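Local atomic coordinates of peptidase M16 C-terminal domain-containing protein (Enterococcus faecalis, PDB entry 3D3Y), a protein that is of unknown function but belongs to the M16 metallopeptidase family, with a domain of the inactive type, and probably binds a metal ion. Residues E167-P172 with T310-M315; A274-N279 with A355-Q360; E298-Y303 with G323-Q328. One frame throughout, in Å; residues are numbered along the deposited sequence.

Contact 1 (E167-P172 with T310-M315)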
ATOM      1  N   GLU A 167      -0.080   1.811 -18.745  1.00 38.02           N
ATOM      2  CA  GLU A 167      -0.684   3.097 -18.372  1.00 38.63           C
ATOM      3  C   GLU A 167      -1.237   3.122 -16.927  1.00 37.27           C
ATOM      4  O   GLU A 167      -1.334   4.185 -16.315  1.00 37.58           O
ATOM      5  CB  GLU A 167      -1.714   3.553 -19.412  1.00 39.46           C
ATOM      6  CG  GLU A 167      -1.235   4.797 -20.281  1.00 44.67           C
ATOM      7  CD  GLU A 167       0.290   4.850 -20.589  1.00 50.65           C
ATOM      8  OE1 GLU A 167       0.902   5.930 -20.370  1.00 54.67           O
ATOM      9  OE2 GLU A 167       0.885   3.829 -21.039  1.00 52.17           O
ATOM     10  N   ASP A 168      -1.562   1.951 -16.379  1.00 35.57           N
ATOM     11  CA  ASP A 168      -2.099   1.871 -15.020  1.00 34.77           C
ATOM     12  C   ASP A 168      -1.022   1.863 -13.952  1.00 34.15           C
ATOM     13  O   ASP A 168      -1.132   2.549 -12.934  1.00 33.80           O
ATOM     14  CB  ASP A 168      -2.980   0.635 -14.876  1.00 34.64           C
ATOM     15  CG  ASP A 168      -4.072   0.572 -15.911  1.00 36.86           C
ATOM     16  OD1 ASP A 168      -4.736   1.587 -16.152  1.00 39.34           O
ATOM     17  OD2 ASP A 168      -4.275  -0.509 -16.502  1.00 41.60           O
ATOM     18  N   GLN A 169       0.024   1.067 -14.163  1.00 34.00           N
ATOM     19  CA  GLN A 169       1.024   0.856 -13.110  1.00 35.26           C
ATOM     20  C   GLN A 169       1.984   2.025 -12.947  1.00 35.85           C
ATOM     21  O   GLN A 169       2.654   2.128 -11.928  1.00 35.67           O
ATOM     22  CB  GLN A 169       1.818  -0.418 -13.356  1.00 34.76           C
ATOM     23  CG  GLN A 169       1.024  -1.682 -13.113  1.00 37.83           C
ATOM     24  CD  GLN A 169       0.810  -1.988 -11.626  1.00 38.29           C
ATOM     25  OE1 GLN A 169       1.398  -1.366 -10.755  1.00 41.53           O
ATOM     26  NE2 GLN A 169      -0.045  -2.934 -11.352  1.00 38.69           N
ATOM     27  N   LYS A 170       2.061   2.889 -13.966  1.00 36.05           N
ATOM     28  CA  LYS A 170       2.890   4.098 -13.878  1.00 37.58           C
ATOM     29  C   LYS A 170       2.297   5.200 -12.978  1.00 38.54           C
ATOM     30  O   LYS A 170       2.962   6.195 -12.666  1.00 38.83           O
ATOM     31  CB  LYS A 170       3.249   4.612 -15.279  1.00 37.54           C
ATOM     32  CG  LYS A 170       2.085   4.966 -16.149  1.00 38.73           C
ATOM     33  CD  LYS A 170       2.519   5.780 -17.372  1.00 43.71           C
ATOM     34  CE  LYS A 170       3.142   4.912 -18.437  1.00 45.72           C
ATOM     35  NZ  LYS A 170       3.545   5.744 -19.623  1.00 50.22           N
ATOM     36  N   ILE A 171       1.075   4.977 -12.500  1.00 38.84           N
ATOM     37  CA  ILE A 171       0.360   5.912 -11.629  1.00 39.23           C
ATOM     38  C   ILE A 171       0.452   5.472 -10.160  1.00 39.02           C
ATOM     39  O   ILE A 171       0.131   4.301  -9.844  1.00 38.81           O
ATOM     40  CB  ILE A 171      -1.146   5.959 -12.039  1.00 38.60           C
ATOM     41  CG1 ILE A 171      -1.307   6.107 -13.555  1.00 39.59           C
ATOM     42  CG2 ILE A 171      -1.940   7.044 -11.260  1.00 40.82           C
ATOM     43  CD1 ILE A 171      -0.797   7.433 -14.162  1.00 41.67           C
ATOM     44  N   PRO A 172       0.816   6.414  -9.250  1.00 38.87           N
ATOM     45  CA  PRO A 172       0.818   6.126  -7.812  1.00 38.35           C
ATOM     46  C   PRO A 172      -0.584   5.885  -7.266  1.00 38.76           C
ATOM     47  O   PRO A 172      -1.583   6.283  -7.874  1.00 38.20           O
ATOM     48  CB  PRO A 172       1.401   7.389  -7.177  1.00 38.14           C
ATOM     49  CG  PRO A 172       1.608   8.352  -8.258  1.00 38.96           C
ATOM     50  CD  PRO A 172       1.259   7.789  -9.567  1.00 38.70           C
ATOM     51  N   THR A 310       6.764  -7.445  -3.690  1.00 30.83           N
ATOM     52  CA  THR A 310       6.512  -8.857  -4.013  1.00 30.94           C
ATOM     53  C   THR A 310       5.097  -9.066  -4.566  1.00 30.66           C
ATOM     54  O   THR A 310       4.614 -10.217  -4.676  1.00 30.20           O
ATOM     55  CB  THR A 310       6.730  -9.751  -2.759  1.00 30.69           C
ATOM     56  OG1 THR A 310       5.828  -9.334  -1.733  1.00 31.96           O
ATOM     57  CG2 THR A 310       8.146  -9.561  -2.217  1.00 31.13           C
ATOM     58  N   PHE A 311       4.418  -7.966  -4.893  1.00 30.57           N
ATOM     59  CA  PHE A 311       3.177  -8.027  -5.667  1.00 31.20           C
ATOM     60  C   PHE A 311       3.332  -7.539  -7.132  1.00 30.84           C
ATOM     61  O   PHE A 311       2.526  -7.895  -8.004  1.00 30.22           O
ATOM     62  CB  PHE A 311       2.034  -7.329  -4.890  1.00 33.01           C
ATOM     63  CG  PHE A 311       1.677  -8.053  -3.584  1.00 33.40           C
ATOM     64  CD1 PHE A 311       0.523  -8.817  -3.493  1.00 37.01           C
ATOM     65  CD2 PHE A 311       2.537  -8.023  -2.490  1.00 36.41           C
ATOM     66  CE1 PHE A 311       0.214  -9.510  -2.301  1.00 37.41           C
ATOM     67  CE2 PHE A 311       2.247  -8.741  -1.311  1.00 33.55           C
ATOM     68  CZ  PHE A 311       1.087  -9.456  -1.220  1.00 34.78           C
ATOM     69  N   ARG A 312       4.386  -6.775  -7.405  1.00 30.73           N
ATOM     70  CA  ARG A 312       4.654  -6.301  -8.768  1.00 31.04           C
ATOM     71  C   ARG A 312       6.001  -6.806  -9.308  1.00 31.07           C
ATOM     72  O   ARG A 312       6.395  -6.411 -10.400  1.00 31.82           O
ATOM     73  CB  ARG A 312       4.561  -4.753  -8.873  1.00 30.41           C
ATOM     74  CG  ARG A 312       3.187  -4.189  -8.561  1.00 30.28           C
ATOM     75  CD  ARG A 312       3.104  -2.683  -8.782  1.00 30.65           C
ATOM     76  NE  ARG A 312       3.950  -1.916  -7.883  1.00 36.40           N
ATOM     77  CZ  ARG A 312       4.205  -0.621  -8.055  1.00 37.76           C
ATOM     78  NH1 ARG A 312       3.684   0.024  -9.099  1.00 38.46           N
ATOM     79  NH2 ARG A 312       4.965   0.018  -7.193  1.00 36.46           N
ATOM     80  N   GLY A 313       6.701  -7.651  -8.541  1.00 31.70           N
ATOM     81  CA  GLY A 313       7.919  -8.365  -9.009  1.00 31.86           C
ATOM     82  C   GLY A 313       9.126  -7.513  -9.405  1.00 32.16           C
ATOM     83  O   GLY A 313       9.791  -7.779 -10.412  1.00 32.50           O
ATOM     84  N   PHE A 314       9.442  -6.537  -8.575  1.00 33.29           N
ATOM     85  CA  PHE A 314      10.534  -5.636  -8.838  1.00 33.94           C
ATOM     86  C   PHE A 314      11.146  -5.145  -7.538  1.00 34.91           C
ATOM     87  O   PHE A 314      10.590  -5.322  -6.445  1.00 34.50           O
ATOM     88  CB  PHE A 314      10.118  -4.509  -9.799  1.00 33.61           C
ATOM     89  CG  PHE A 314       9.484  -3.310  -9.138  1.00 34.55           C
ATOM     90  CD1 PHE A 314      10.131  -2.087  -9.173  1.00 34.85           C
ATOM     91  CD2 PHE A 314       8.224  -3.380  -8.529  1.00 34.67           C
ATOM     92  CE1 PHE A 314       9.564  -0.949  -8.581  1.00 34.15           C
ATOM     93  CE2 PHE A 314       7.648  -2.244  -7.928  1.00 35.98           C
ATOM     94  CZ  PHE A 314       8.320  -1.035  -7.948  1.00 35.13           C
HETATM   95  N   MSE A 315      12.325  -4.566  -7.644  1.00 35.41           N
HETATM   96  CA  MSE A 315      13.190  -4.168  -6.543  1.00 39.32           C
HETATM   97  C   MSE A 315      13.778  -2.847  -6.986  1.00 36.07           C
HETATM   98  O   MSE A 315      14.059  -2.722  -8.129  1.00 34.55           O
HETATM   99  CB  MSE A 315      14.328  -5.183  -6.471  1.00 38.86           C
HETATM  100  CG  MSE A 315      15.012  -5.418  -5.189  1.00 41.31           C
HETATM  101 SE   MSE A 315      16.881  -5.161  -5.119  0.70 53.02          SE
HETATM  102  CE  MSE A 315      16.981  -3.614  -6.002  1.00 24.82           C
TER
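R312 reaches out of the turn between strands 303-309 and 314-321 and delivers its guanidinium group to the side-chain oxygen of Q169. From CB the chain runs on extended, and CG is still 4.0 Å from Q169 OE1. CD is pressed close, 2.9 Å from Q169 OE1, a tight approach of carbon to oxygen. Beyond it chi3 of -65° bends the chain; NE and CZ pass Q169 OE1 at 3.9 and 4.0 Å, and NH1 swings back to it. NH1 donates to Q169 OE1 over 3.1 Å, with an N-H...O angle of 163°. The acceptor lies close to the guanidinium plane and the N-H comes at the oxygen nearly end-on, while the amide and guanidinium planes are turned 40° apart. The other two nitrogens look elsewhere: NE forms a salt bridge with D309 and NH2 donates to Q159, so three separate partners fix the rotation of this buried group. The amide of Q169 is also held at its nitrogen, where NE2 donates to G83 O and N84 OD1; with both sides used, its flip is settled. Past R312, G313 and F314 lie together opposite D309, a G1 beta bulge, with G313 at positive phi. The contact thus ties the loop between helices 150-162 and 177-182 to the turn before strand 314-321, with Q159 of helix 150-162 accepting from NH2.

Contact 2 (A274-N279 with A355-Q360)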
ATOM      1  N   ALA A 274      14.098 -16.018   0.540  1.00 29.00           N
ATOM      2  CA  ALA A 274      15.450 -15.706   0.032  1.00 30.26           C
ATOM      3  C   ALA A 274      15.561 -14.235  -0.422  1.00 29.93           C
ATOM      4  O   ALA A 274      16.579 -13.586  -0.220  1.00 29.98           O
ATOM      5  CB  ALA A 274      15.796 -16.657  -1.143  1.00 29.72           C
ATOM      6  N   LEU A 275      14.497 -13.728  -1.031  1.00 29.86           N
ATOM      7  CA  LEU A 275      14.491 -12.323  -1.512  1.00 30.26           C
ATOM      8  C   LEU A 275      14.461 -11.343  -0.336  1.00 30.18           C
ATOM      9  O   LEU A 275      15.159 -10.319  -0.337  1.00 29.51           O
ATOM     10  CB  LEU A 275      13.317 -12.085  -2.464  1.00 30.27           C
ATOM     11  CG  LEU A 275      13.060 -10.622  -2.864  1.00 29.15           C
ATOM     12  CD1 LEU A 275      14.202 -10.169  -3.780  1.00 30.49           C
ATOM     13  CD2 LEU A 275      11.703 -10.536  -3.599  1.00 30.51           C
ATOM     14  N   GLN A 276      13.695 -11.697   0.700  1.00 31.18           N
ATOM     15  CA  GLN A 276      13.647 -10.889   1.920  1.00 32.14           C
ATOM     16  C   GLN A 276      15.086 -10.686   2.450  1.00 32.12           C
ATOM     17  O   GLN A 276      15.497  -9.574   2.771  1.00 32.47           O
ATOM     18  CB  GLN A 276      12.770 -11.586   2.972  1.00 32.85           C
ATOM     19  CG  GLN A 276      11.284 -11.717   2.603  1.00 35.46           C
ATOM     20  CD  GLN A 276      10.587 -10.362   2.588  1.00 43.02           C
ATOM     21  OE1 GLN A 276      11.016  -9.417   3.271  1.00 44.33           O
ATOM     22  NE2 GLN A 276       9.528 -10.250   1.802  1.00 44.10           N
ATOM     23  N   VAL A 277      15.832 -11.780   2.509  1.00 30.94           N
ATOM     24  CA  VAL A 277      17.179 -11.768   3.042  1.00 30.67           C
ATOM     25  C   VAL A 277      18.118 -11.091   2.054  1.00 30.30           C
ATOM     26  O   VAL A 277      18.923 -10.246   2.467  1.00 30.02           O
ATOM     27  CB  VAL A 277      17.661 -13.197   3.446  1.00 31.58           C
ATOM     28  CG1 VAL A 277      19.136 -13.178   3.948  1.00 28.78           C
ATOM     29  CG2 VAL A 277      16.728 -13.790   4.521  1.00 29.02           C
ATOM     30  N   PHE A 278      18.002 -11.424   0.762  1.00 29.65           N
ATOM     31  CA  PHE A 278      18.859 -10.771  -0.246  1.00 29.98           C
ATOM     32  C   PHE A 278      18.741  -9.253  -0.136  1.00 29.59           C
ATOM     33  O   PHE A 278      19.752  -8.531  -0.130  1.00 28.98           O
ATOM     34  CB  PHE A 278      18.499 -11.195  -1.671  1.00 29.89           C
ATOM     35  CG  PHE A 278      19.060 -10.257  -2.707  1.00 31.97           C
ATOM     36  CD1 PHE A 278      20.376 -10.420  -3.183  1.00 31.50           C
ATOM     37  CD2 PHE A 278      18.298  -9.188  -3.178  1.00 31.72           C
ATOM     38  CE1 PHE A 278      20.920  -9.521  -4.129  1.00 32.71           C
ATOM     39  CE2 PHE A 278      18.832  -8.285  -4.111  1.00 34.12           C
ATOM     40  CZ  PHE A 278      20.144  -8.465  -4.604  1.00 31.82           C
ATOM     41  N   ASN A 279      17.499  -8.775  -0.021  1.00 29.80           N
ATOM     42  CA  ASN A 279      17.242  -7.344   0.033  1.00 30.85           C
ATOM     43  C   ASN A 279      17.914  -6.707   1.221  1.00 30.68           C
ATOM     44  O   ASN A 279      18.520  -5.625   1.092  1.00 31.49           O
ATOM     45  CB  ASN A 279      15.745  -7.000   0.042  1.00 30.72           C
ATOM     46  CG  ASN A 279      15.524  -5.493   0.102  1.00 33.29           C
ATOM     47  OD1 ASN A 279      14.968  -4.959   1.089  1.00 34.59           O
ATOM     48  ND2 ASN A 279      16.003  -4.799  -0.925  1.00 27.18           N
ATOM     49  N   ALA A 355      17.980 -11.487  11.866  1.00 32.75           N
ATOM     50  CA  ALA A 355      17.547 -10.935  13.165  1.00 32.90           C
ATOM     51  C   ALA A 355      16.593  -9.743  12.984  1.00 33.81           C
ATOM     52  O   ALA A 355      15.516  -9.686  13.598  1.00 32.32           O
ATOM     53  CB  ALA A 355      18.788 -10.516  14.011  1.00 33.93           C
HETATM   54  N   MSE A 356      16.966  -8.821  12.097  1.00 34.17           N
HETATM   55  CA  MSE A 356      16.169  -7.610  11.897  1.00 37.32           C
HETATM   56  C   MSE A 356      14.851  -7.918  11.186  1.00 34.98           C
HETATM   57  O   MSE A 356      13.832  -7.349  11.520  1.00 34.03           O
HETATM   58  CB  MSE A 356      16.972  -6.516  11.172  1.00 36.13           C
HETATM   59  CG  MSE A 356      18.028  -5.883  12.106  1.00 41.63           C
HETATM   60 SE   MSE A 356      19.091  -4.527  11.236  0.80 46.34          SE
HETATM   61  CE  MSE A 356      17.777  -3.077  11.313  1.00 45.87           C
ATOM     62  N   LEU A 357      14.874  -8.838  10.225  1.00 34.24           N
ATOM     63  CA  LEU A 357      13.622  -9.268   9.603  1.00 33.83           C
ATOM     64  C   LEU A 357      12.700  -9.925  10.636  1.00 33.80           C
ATOM     65  O   LEU A 357      11.519  -9.566  10.724  1.00 33.96           O
ATOM     66  CB  LEU A 357      13.866 -10.205   8.405  1.00 32.30           C
ATOM     67  CG  LEU A 357      14.424  -9.528   7.147  1.00 32.81           C
ATOM     68  CD1 LEU A 357      14.956 -10.564   6.156  1.00 31.93           C
ATOM     69  CD2 LEU A 357      13.404  -8.601   6.448  1.00 31.66           C
ATOM     70  N   LYS A 358      13.235 -10.854  11.432  1.00 33.86           N
ATOM     71  CA  LYS A 358      12.429 -11.508  12.471  1.00 35.35           C
ATOM     72  C   LYS A 358      11.893 -10.510  13.468  1.00 35.95           C
ATOM     73  O   LYS A 358      10.717 -10.545  13.783  1.00 36.69           O
ATOM     74  CB  LYS A 358      13.211 -12.598  13.217  1.00 34.89           C
ATOM     75  CG  LYS A 358      13.473 -13.855  12.348  1.00 35.54           C
ATOM     76  CD  LYS A 358      14.206 -14.930  13.135  1.00 36.49           C
ATOM     77  CE  LYS A 358      15.624 -14.499  13.480  1.00 35.14           C
ATOM     78  NZ  LYS A 358      16.323 -15.704  13.996  1.00 35.20           N
ATOM     79  N   ASN A 359      12.747  -9.617  13.958  1.00 37.35           N
ATOM     80  CA  ASN A 359      12.309  -8.625  14.946  1.00 39.10           C
ATOM     81  C   ASN A 359      11.133  -7.782  14.428  1.00 38.68           C
ATOM     82  O   ASN A 359      10.158  -7.530  15.156  1.00 37.79           O
ATOM     83  CB  ASN A 359      13.469  -7.705  15.384  1.00 40.15           C
ATOM     84  CG  ASN A 359      14.518  -8.426  16.266  1.00 43.68           C
ATOM     85  OD1 ASN A 359      14.257  -9.487  16.856  1.00 46.00           O
ATOM     86  ND2 ASN A 359      15.722  -7.835  16.349  1.00 47.77           N
ATOM     87  N   GLN A 360      11.234  -7.343  13.177  1.00 38.78           N
ATOM     88  CA  GLN A 360      10.176  -6.533  12.575  1.00 39.30           C
ATOM     89  C   GLN A 360       8.860  -7.294  12.444  1.00 38.96           C
ATOM     90  O   GLN A 360       7.829  -6.805  12.867  1.00 38.74           O
ATOM     91  CB  GLN A 360      10.638  -5.913  11.253  1.00 39.47           C
ATOM     92  CG  GLN A 360      11.745  -4.916  11.508  1.00 43.75           C
ATOM     93  CD  GLN A 360      12.312  -4.251  10.265  1.00 49.96           C
ATOM     94  OE1 GLN A 360      11.955  -4.588   9.122  1.00 53.63           O
ATOM     95  NE2 GLN A 360      13.227  -3.297  10.488  1.00 52.16           N
TER
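L357 lays its CD1 methyl over the backbone of helix 272-284 where Q276 passes into V277. The nearest atom is the carbonyl oxygen, Q276 O, 3.6 Å from L357 CD1, and the carbonyl carbon Q276 C is almost as near at 3.7 Å. V277 N follows at 3.9 Å from the same methyl, so CD1 rests against the peptide unit itself. Two side chains add to this. Q276 CB stands 4.0 Å from L357 CD1, and so does V277 CG2, the valine branch placed anti to its own carbonyl carbon. Both side chains cross that of L357 at a slant. The second leucine methyl does much less: CD2 comes within 4.1 Å of Q276 OE1, which a bend at chi2 (-69°) carries round to that side. No hydrogen bond joins the two helices here, and the contact is van der Waals throughout. L357 is the residue that bridges the two helices, whose backbones come within 7.9 Å between Q276 CA and L357 CA. The apolar surroundings extend beyond the pair, since I395 of helix 388-397 touches both Q276 and L357, and V398 in the following loop lies against V277. Helix 272-284 thus has several neighbours in this helix-helix packing beside the sheet of the domain: this part of it meets helices 347-364 and 388-397, while L275 and F278 pack on V406 of helix 400-409, and L275, Q276 and N279 reach I308 on strand 303-309.

Contact 3 (E298-Y303 with G323-Q328). With ACT (acetate ion), chain C.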
ATOM      1  N   GLU A 298      33.387   4.600   0.441  1.00 39.39           N
ATOM      2  CA  GLU A 298      33.632   5.426  -0.745  1.00 39.39           C
ATOM      3  C   GLU A 298      33.053   6.835  -0.604  1.00 37.89           C
ATOM      4  O   GLU A 298      33.459   7.729  -1.327  1.00 37.30           O
ATOM      5  CB  GLU A 298      33.133   4.753  -2.033  1.00 39.90           C
ATOM      6  CG  GLU A 298      33.631   3.329  -2.238  1.00 44.33           C
ATOM      7  CD  GLU A 298      34.884   3.212  -3.088  1.00 51.61           C
ATOM      8  OE1 GLU A 298      35.566   4.245  -3.348  1.00 53.88           O
ATOM      9  OE2 GLU A 298      35.174   2.057  -3.504  1.00 55.38           O
ATOM     10  N   HIS A 299      32.131   7.031   0.340  1.00 36.75           N
ATOM     11  CA  HIS A 299      31.487   8.325   0.564  1.00 36.17           C
ATOM     12  C   HIS A 299      30.916   8.919  -0.753  1.00 35.43           C
ATOM     13  O   HIS A 299      31.053  10.113  -1.017  1.00 33.86           O
ATOM     14  CB  HIS A 299      32.452   9.342   1.263  1.00 36.92           C
ATOM     15  CG  HIS A 299      33.199   8.780   2.453  1.00 39.20           C
ATOM     16  ND1 HIS A 299      32.568   8.176   3.528  1.00 42.06           N
ATOM     17  CD2 HIS A 299      34.524   8.756   2.739  1.00 41.77           C
ATOM     18  CE1 HIS A 299      33.474   7.795   4.414  1.00 43.14           C
ATOM     19  NE2 HIS A 299      34.670   8.133   3.959  1.00 40.98           N
ATOM     20  N   LEU A 300      30.302   8.089  -1.594  1.00 34.81           N
ATOM     21  CA  LEU A 300      29.792   8.615  -2.854  1.00 35.02           C
ATOM     22  C   LEU A 300      28.284   8.797  -2.865  1.00 34.44           C
ATOM     23  O   LEU A 300      27.725   9.314  -3.843  1.00 34.99           O
ATOM     24  CB  LEU A 300      30.226   7.768  -4.048  1.00 36.15           C
ATOM     25  CG  LEU A 300      31.680   7.911  -4.513  1.00 38.55           C
ATOM     26  CD1 LEU A 300      31.734   7.335  -5.899  1.00 40.12           C
ATOM     27  CD2 LEU A 300      32.183   9.362  -4.505  1.00 38.50           C
ATOM     28  N   ALA A 301      27.626   8.399  -1.790  1.00 32.65           N
ATOM     29  CA  ALA A 301      26.193   8.627  -1.691  1.00 32.08           C
ATOM     30  C   ALA A 301      25.863   9.106  -0.299  1.00 31.43           C
ATOM     31  O   ALA A 301      26.471   8.653   0.672  1.00 30.47           O
ATOM     32  CB  ALA A 301      25.421   7.335  -2.021  1.00 30.91           C
ATOM     33  N   TYR A 302      24.910  10.021  -0.209  1.00 30.90           N
ATOM     34  CA  TYR A 302      24.389  10.493   1.085  1.00 30.46           C
ATOM     35  C   TYR A 302      23.515   9.426   1.699  1.00 31.63           C
ATOM     36  O   TYR A 302      23.433   9.309   2.915  1.00 31.67           O
ATOM     37  CB  TYR A 302      23.605  11.778   0.891  1.00 30.43           C
ATOM     38  CG  TYR A 302      24.475  12.874   0.391  1.00 29.24           C
ATOM     39  CD1 TYR A 302      25.259  13.619   1.280  1.00 28.29           C
ATOM     40  CD2 TYR A 302      24.572  13.153  -0.982  1.00 32.47           C
ATOM     41  CE1 TYR A 302      26.090  14.616   0.827  1.00 29.58           C
ATOM     42  CE2 TYR A 302      25.425  14.179  -1.442  1.00 29.59           C
ATOM     43  CZ  TYR A 302      26.178  14.886  -0.517  1.00 29.08           C
ATOM     44  OH  TYR A 302      27.017  15.900  -0.919  1.00 31.20           O
ATOM     45  N   TYR A 303      22.861   8.648   0.835  1.00 32.01           N
ATOM     46  CA  TYR A 303      22.124   7.475   1.260  1.00 32.44           C
ATOM     47  C   TYR A 303      22.007   6.540   0.089  1.00 32.48           C
ATOM     48  O   TYR A 303      22.025   6.979  -1.069  1.00 31.46           O
ATOM     49  CB  TYR A 303      20.738   7.862   1.818  1.00 33.72           C
ATOM     50  CG  TYR A 303      19.818   8.493   0.794  1.00 34.31           C
ATOM     51  CD1 TYR A 303      19.050   7.701  -0.072  1.00 35.90           C
ATOM     52  CD2 TYR A 303      19.720   9.880   0.693  1.00 35.20           C
ATOM     53  CE1 TYR A 303      18.205   8.288  -1.017  1.00 35.09           C
ATOM     54  CE2 TYR A 303      18.886  10.476  -0.227  1.00 36.04           C
ATOM     55  CZ  TYR A 303      18.134   9.703  -1.074  1.00 34.96           C
ATOM     56  OH  TYR A 303      17.324  10.348  -1.998  1.00 35.10           O
ATOM     57  N   GLY A 323      25.753  14.858  -8.329  1.00 31.91           N
ATOM     58  CA  GLY A 323      25.397  14.375  -9.684  1.00 32.35           C
ATOM     59  C   GLY A 323      26.626  13.979 -10.491  1.00 32.23           C
ATOM     60  O   GLY A 323      26.550  13.087 -11.324  1.00 32.39           O
ATOM     61  N   LYS A 324      27.760  14.625 -10.219  1.00 32.92           N
ATOM     62  CA  LYS A 324      29.041  14.317 -10.907  1.00 34.02           C
ATOM     63  C   LYS A 324      29.520  12.858 -10.742  1.00 34.05           C
ATOM     64  O   LYS A 324      30.307  12.363 -11.559  1.00 34.39           O
ATOM     65  CB  LYS A 324      30.151  15.313 -10.518  1.00 33.48           C
ATOM     66  CG  LYS A 324      30.799  15.066  -9.159  1.00 34.39           C
ATOM     67  CD  LYS A 324      32.044  15.960  -8.877  1.00 37.03           C
ATOM     68  CE  LYS A 324      33.330  15.500  -9.630  1.00 41.46           C
ATOM     69  NZ  LYS A 324      34.528  16.460  -9.459  1.00 41.65           N
ATOM     70  N   ASN A 325      29.007  12.165  -9.724  1.00 33.91           N
ATOM     71  CA  ASN A 325      29.431  10.803  -9.384  1.00 33.15           C
ATOM     72  C   ASN A 325      28.495   9.702  -9.928  1.00 32.94           C
ATOM     73  O   ASN A 325      28.613   8.532  -9.541  1.00 31.92           O
ATOM     74  CB  ASN A 325      29.593  10.675  -7.855  1.00 33.23           C
ATOM     75  CG  ASN A 325      30.715  11.555  -7.286  1.00 35.94           C
ATOM     76  OD1 ASN A 325      31.804  11.631  -7.852  1.00 40.12           O
ATOM     77  ND2 ASN A 325      30.468  12.178  -6.137  1.00 34.61           N
ATOM     78  N   ARG A 326      27.574  10.078 -10.832  1.00 32.62           N
ATOM     79  CA  ARG A 326      26.547   9.158 -11.324  1.00 32.91           C
ATOM     80  C   ARG A 326      27.128   7.824 -11.798  1.00 32.90           C
ATOM     81  O   ARG A 326      26.718   6.747 -11.328  1.00 31.69           O
ATOM     82  CB  ARG A 326      25.736   9.807 -12.446  1.00 32.88           C
ATOM     83  CG  ARG A 326      24.811   8.850 -13.213  1.00 33.14           C
ATOM     84  CD  ARG A 326      24.504   9.330 -14.664  1.00 34.61           C
ATOM     85  NE  ARG A 326      23.337   8.622 -15.226  1.00 38.29           N
ATOM     86  CZ  ARG A 326      23.385   7.470 -15.898  1.00 42.36           C
ATOM     87  NH1 ARG A 326      24.552   6.866 -16.126  1.00 43.62           N
ATOM     88  NH2 ARG A 326      22.261   6.910 -16.347  1.00 40.09           N
ATOM     89  N   ASN A 327      28.102   7.899 -12.709  1.00 33.01           N
ATOM     90  CA  ASN A 327      28.660   6.681 -13.323  1.00 33.77           C
ATOM     91  C   ASN A 327      29.445   5.870 -12.319  1.00 33.17           C
ATOM     92  O   ASN A 327      29.330   4.648 -12.283  1.00 32.30           O
ATOM     93  CB  ASN A 327      29.480   7.016 -14.576  1.00 34.86           C
ATOM     94  CG  ASN A 327      28.627   7.676 -15.664  1.00 39.18           C
ATOM     95  OD1 ASN A 327      27.507   7.250 -15.932  1.00 43.94           O
ATOM     96  ND2 ASN A 327      29.147   8.747 -16.270  1.00 45.21           N
ATOM     97  N   GLN A 328      30.220   6.533 -11.469  1.00 32.84           N
ATOM     98  CA  GLN A 328      30.940   5.796 -10.425  1.00 33.74           C
ATOM     99  C   GLN A 328      30.008   5.120  -9.411  1.00 32.81           C
ATOM    100  O   GLN A 328      30.269   3.988  -8.979  1.00 32.69           O
ATOM    101  CB  GLN A 328      31.934   6.689  -9.699  1.00 33.81           C
ATOM    102  CG  GLN A 328      32.881   5.905  -8.837  1.00 39.16           C
ATOM    103  CD  GLN A 328      34.007   6.743  -8.317  1.00 43.44           C
ATOM    104  OE1 GLN A 328      34.182   7.907  -8.720  1.00 44.69           O
ATOM    105  NE2 GLN A 328      34.791   6.166  -7.394  1.00 46.42           N
TER
HETATM  106  C   ACT C 424      24.533  17.921  -7.174  1.00 37.32           C
HETATM  107  O   ACT C 424      23.751  18.578  -6.453  1.00 39.14           O
HETATM  108  OXT ACT C 424      24.052  16.979  -7.836  1.00 34.98           O
HETATM  109  CH3 ACT C 424      25.965  18.264  -7.234  1.00 36.96           C
HETATM  110  O   HOH W   1      28.141  11.785  -4.368  1.00 29.49           O
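At the N-terminal turn of helix 326-341, L300 from the loop leading into strand 303-309 rests on two side-chain amides. The leucine fork sends one methyl to each. CD1 sits almost straight above the flat face of the Q328 amide, 3.4 Å from Q328 CD and 3.6 Å from Q328 NE2. Q328 lies under it because its chain is extended, with CG anti to the backbone N (chi1 -168°). CD2 is placed over the face of the other amide, 3.7 Å from N325 ND2, and the leucine crosses both partners at about a right angle. A water links L300 and N325: it donates to L300 O over 2.6 Å and accepts from N325 ND2 at 2.9 Å. N325 occupies the N-cap position, yet its side chain makes no capping bond; its ND2 donates to the water. R326 N, at the start of the helix, bonds back to G323 O, and G323 N donates to an acetate oxygen, OXT, over 2.8 Å; the ion, probably from the crystallisation liquor, is also held by S255. R326 NH1 meets N327 OD1 in the guanidinium plane, with E245 as a salt-bridge partner of NH2. L300 also touches V329 and L332 of the same helix. Strands 303-309 and 314-321 followed by this helix form a beta-hairpin-then-helix unit of an alpha/beta fold, consistent with the domains of M16 family proteins.

In the fold
Contacts 1 and 2 touch directly although their centres are 22 Å apart: M315 SE lies 3.8 Å from F278 CE2, and T310 CG2 lies 3.9 Å from L275 CD2. Strand 314-321 is thus backed by helix 272-284, whose neighbouring side chains serve contact 2. Contact 3 stands apart, its nearest atoms about 13 Å from either of the others, but the chain connects it: strand 314-321 leads from contact 1 to helix 326-341, and helix 347-364 follows with contact 2. Acetate ions, probably from the crystallisation liquor, lie at two places, one about 4 Å from the R312 side chain in contact 1 and one bound at G323 in contact 3.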